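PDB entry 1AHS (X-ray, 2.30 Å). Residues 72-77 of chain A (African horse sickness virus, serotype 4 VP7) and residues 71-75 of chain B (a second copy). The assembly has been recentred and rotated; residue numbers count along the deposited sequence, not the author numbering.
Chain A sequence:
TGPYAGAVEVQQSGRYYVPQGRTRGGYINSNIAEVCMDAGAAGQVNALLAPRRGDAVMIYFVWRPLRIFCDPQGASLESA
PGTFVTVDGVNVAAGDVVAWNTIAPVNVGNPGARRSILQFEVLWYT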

ATOM      1  N   PRO A  72       2.108   1.815 -17.427  1.00 26.88           N
ATOM      2  CA  PRO A  72       3.464   2.270 -17.173  1.00 26.65           C
ATOM      3  C   PRO A  72       3.786   3.760 -17.380  1.00 29.96           C
ATOM      4  O   PRO A  72       4.865   4.200 -16.982  1.00 30.38           O
ATOM      5  CB  PRO A  72       4.291   1.368 -18.086  1.00 24.94           C
ATOM      6  CG  PRO A  72       3.374   0.198 -18.375  1.00 20.53           C
ATOM      7  CD  PRO A  72       2.067   0.839 -18.521  1.00 21.32           C
ATOM      8  N   GLN A  73       2.895   4.526 -18.016  1.00 33.67           N
ATOM      9  CA  GLN A  73       3.104   5.968 -18.243  1.00 33.29           C
ATOM     10  C   GLN A  73       2.288   6.848 -17.279  1.00 28.81           C
ATOM     11  O   GLN A  73       2.179   8.073 -17.434  1.00 29.43           O
ATOM     12  CB  GLN A  73       2.806   6.325 -19.695  1.00 42.02           C
ATOM     13  CG  GLN A  73       3.805   5.697 -20.687  1.00 61.03           C
ATOM     14  CD  GLN A  73       3.234   4.466 -21.443  1.00 74.61           C
ATOM     15  OE1 GLN A  73       2.048   4.429 -21.787  1.00 85.09           O
ATOM     16  NE2 GLN A  73       4.089   3.473 -21.725  1.00 79.23           N
ATOM     17  N   GLY A  74       1.647   6.177 -16.331  1.00 25.06           N
ATOM     18  CA  GLY A  74       0.888   6.848 -15.303  1.00 25.67           C
ATOM     19  C   GLY A  74      -0.583   7.071 -15.479  1.00 24.93           C
ATOM     20  O   GLY A  74      -1.190   7.581 -14.551  1.00 31.32           O
ATOM     21  N   ALA A  75      -1.175   6.660 -16.592  1.00 20.68           N
ATOM     22  CA  ALA A  75      -2.590   6.882 -16.829  1.00 24.09           C
ATOM     23  C   ALA A  75      -3.445   5.886 -16.063  1.00 27.50           C
ATOM     24  O   ALA A  75      -2.994   4.785 -15.817  1.00 27.55           O
ATOM     25  CB  ALA A  75      -2.866   6.806 -18.313  1.00 24.92           C
ATOM     26  N   SER A  76      -4.623   6.315 -15.595  1.00 28.55           N
ATOM     27  CA  SER A  76      -5.543   5.453 -14.845  1.00 28.62           C
ATOM     28  C   SER A  76      -6.124   4.428 -15.784  1.00 28.65           C
ATOM     29  O   SER A  76      -6.476   4.738 -16.918  1.00 28.71           O
ATOM     30  CB  SER A  76      -6.694   6.256 -14.223  1.00 26.12           C
ATOM     31  OG  SER A  76      -6.176   7.216 -13.322  1.00 27.91           O
ATOM     32  N   LEU A  77      -6.320   3.234 -15.253  1.00 27.08           N
ATOM     33  CA  LEU A  77      -6.843   2.101 -16.000  1.00 25.89           C
ATOM     34  C   LEU A  77      -7.770   1.373 -15.022  1.00 25.31           C
ATOM     35  O   LEU A  77      -7.588   1.492 -13.809  1.00 25.36           O
ATOM     36  CB  LEU A  77      -5.651   1.211 -16.317  1.00 18.47           C
ATOM     37  CG  LEU A  77      -5.186   0.814 -17.698  1.00 25.80           C
ATOM     38  CD1 LEU A  77      -5.372   1.866 -18.691  1.00 26.73           C
ATOM     39  CD2 LEU A  77      -3.746   0.429 -17.605  1.00 27.20           C
TER
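Chain B, residues 71-75: DPQGA

Chain B meets chain A as a tight turn laid against a bend in chain A and the start of the strand that follows; backbone atoms make most of the close approaches, with the side chains of Ser A76 and Pro B72 beside them. Asp B71 to Gly B74 form a type I beta turn, closed by the hydrogen bond from Gly B74 N to Asp B71 O at 3.2 Å. Pro B72 and Gln B73 take the two central positions, with phi/psi near -63/-11 and -98/-9, and Gly B74 follows with a positive phi of 105°. Chain A passes through similar angles at Pro A72, Gln A73 and Gly A74, then straightens at Ala A75 and enters a strand at Ser A76 and Leu A77.

The register runs in opposite senses along the two chains. Gly A74 lies nearest Gly B74, with 4.2 Å between their CA atoms; Ala A75 CA is 4.7 Å from Gln B73 CA, and Ser A76 CA is 5.6 Å from Pro B72 CA. The CA atoms are thus closest at the paired glycines and lie farther apart at each step as chain A moves on and chain B is read backwards, though the shortest backbone contact is the hydrogen bond between Ser A76 N and Pro B72 O.

Pro B72 has the largest covered area of any residue here, and its carbonyl takes the hydrogen bond from chain A: Ser A76 N donates to Pro B72 O at 3.2 Å. The CB of Ser A76 points toward chain B, its chi1 is in the m well, and Ser A76 OG comes to 3.0 Å from Pro B72 O. OG also has a hydrogen-bonding partner elsewhere in the structure. Against the proline ring, Ser A76 OG lies 3.9 Å from Pro B72 CB.

Gly A74 has slightly more of its surface covered than Ser A76, without a side chain. Gly A74 O sits 3.4 Å from Gln B73 C and 3.4 Å from Gly B74 N, but the angle at that amide is too poor for a hydrogen bond; this is packing of one peptide on another. The glycines have two reasons to be bare. Their backbone angles would jam a CB against the preceding carbonyl, and the interface also leaves little room: an ideal CB on Gly B74 would lie 2.9 Å from Gly A74 O, a clash, while one on Gly A74 would be a tight 3.3 Å from Gly B74 CA.

The turn is also held by bonds within chain B. Asp B71, with chi1 in the p well, accepts a hydrogen bond at OD1 from Gln B73 N at 2.8 Å and a weak one from Ala B75 N at 3.3 Å, and Asp B71 N bonds to Ala B75 O at 3.0 Å. The rules to read here are modest: hold the turn by its own bonds, offer an outward carbonyl to a strand amide, and keep glycine where the CA atoms come closest.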

ATOM      1  N   ASP B  71      -2.814  12.720  -9.669  1.00 21.20           N
ATOM      2  CA  ASP B  71      -4.074  12.957 -10.354  1.00 25.74           C
ATOM      3  C   ASP B  71      -4.313  11.787 -11.305  1.00 24.66           C
ATOM      4  O   ASP B  71      -3.510  10.875 -11.373  1.00 27.02           O
ATOM      5  CB  ASP B  71      -4.123  14.353 -11.046  1.00 33.45           C
ATOM      6  CG  ASP B  71      -3.189  14.502 -12.250  1.00 34.90           C
ATOM      7  OD1 ASP B  71      -2.623  13.516 -12.761  1.00 35.98           O
ATOM      8  OD2 ASP B  71      -3.055  15.657 -12.708  1.00 38.37           O
ATOM      9  N   PRO B  72      -5.421  11.784 -12.040  1.00 22.55           N
ATOM     10  CA  PRO B  72      -5.671  10.675 -12.939  1.00 22.10           C
ATOM     11  C   PRO B  72      -4.690  10.470 -14.060  1.00 27.47           C
ATOM     12  O   PRO B  72      -4.716   9.412 -14.679  1.00 29.74           O
ATOM     13  CB  PRO B  72      -7.035  10.993 -13.460  1.00 20.44           C
ATOM     14  CG  PRO B  72      -7.671  11.599 -12.277  1.00 18.39           C
ATOM     15  CD  PRO B  72      -6.631  12.597 -11.903  1.00 18.05           C
ATOM     16  N   GLN B  73      -3.799  11.440 -14.278  1.00 32.23           N
ATOM     17  CA  GLN B  73      -2.774  11.374 -15.318  1.00 33.84           C
ATOM     18  C   GLN B  73      -1.395  10.920 -14.861  1.00 32.64           C
ATOM     19  O   GLN B  73      -0.485  10.808 -15.704  1.00 36.36           O
ATOM     20  CB  GLN B  73      -2.597  12.718 -16.009  1.00 46.93           C
ATOM     21  CG  GLN B  73      -3.502  12.950 -17.201  1.00 62.67           C
ATOM     22  CD  GLN B  73      -4.857  13.464 -16.784  1.00 73.55           C
ATOM     23  OE1 GLN B  73      -5.892  13.051 -17.338  1.00 81.33           O
ATOM     24  NE2 GLN B  73      -4.871  14.366 -15.784  1.00 77.34           N
ATOM     25  N   GLY B  74      -1.196  10.798 -13.542  1.00 31.20           N
ATOM     26  CA  GLY B  74       0.074  10.310 -12.994  1.00 25.87           C
ATOM     27  C   GLY B  74       0.984  11.339 -12.373  1.00 27.87           C
ATOM     28  O   GLY B  74       2.013  10.999 -11.773  1.00 30.04           O
ATOM     29  N   ALA B  75       0.534  12.586 -12.427  1.00 27.03           N
ATOM     30  CA  ALA B  75       1.247  13.757 -11.914  1.00 27.23           C
ATOM     31  C   ALA B  75       1.121  13.954 -10.412  1.00 27.31           C
ATOM     32  O   ALA B  75       0.032  13.795  -9.878  1.00 27.83           O
ATOM     33  CB  ALA B  75       0.699  14.961 -12.599  1.00 30.07           C
TER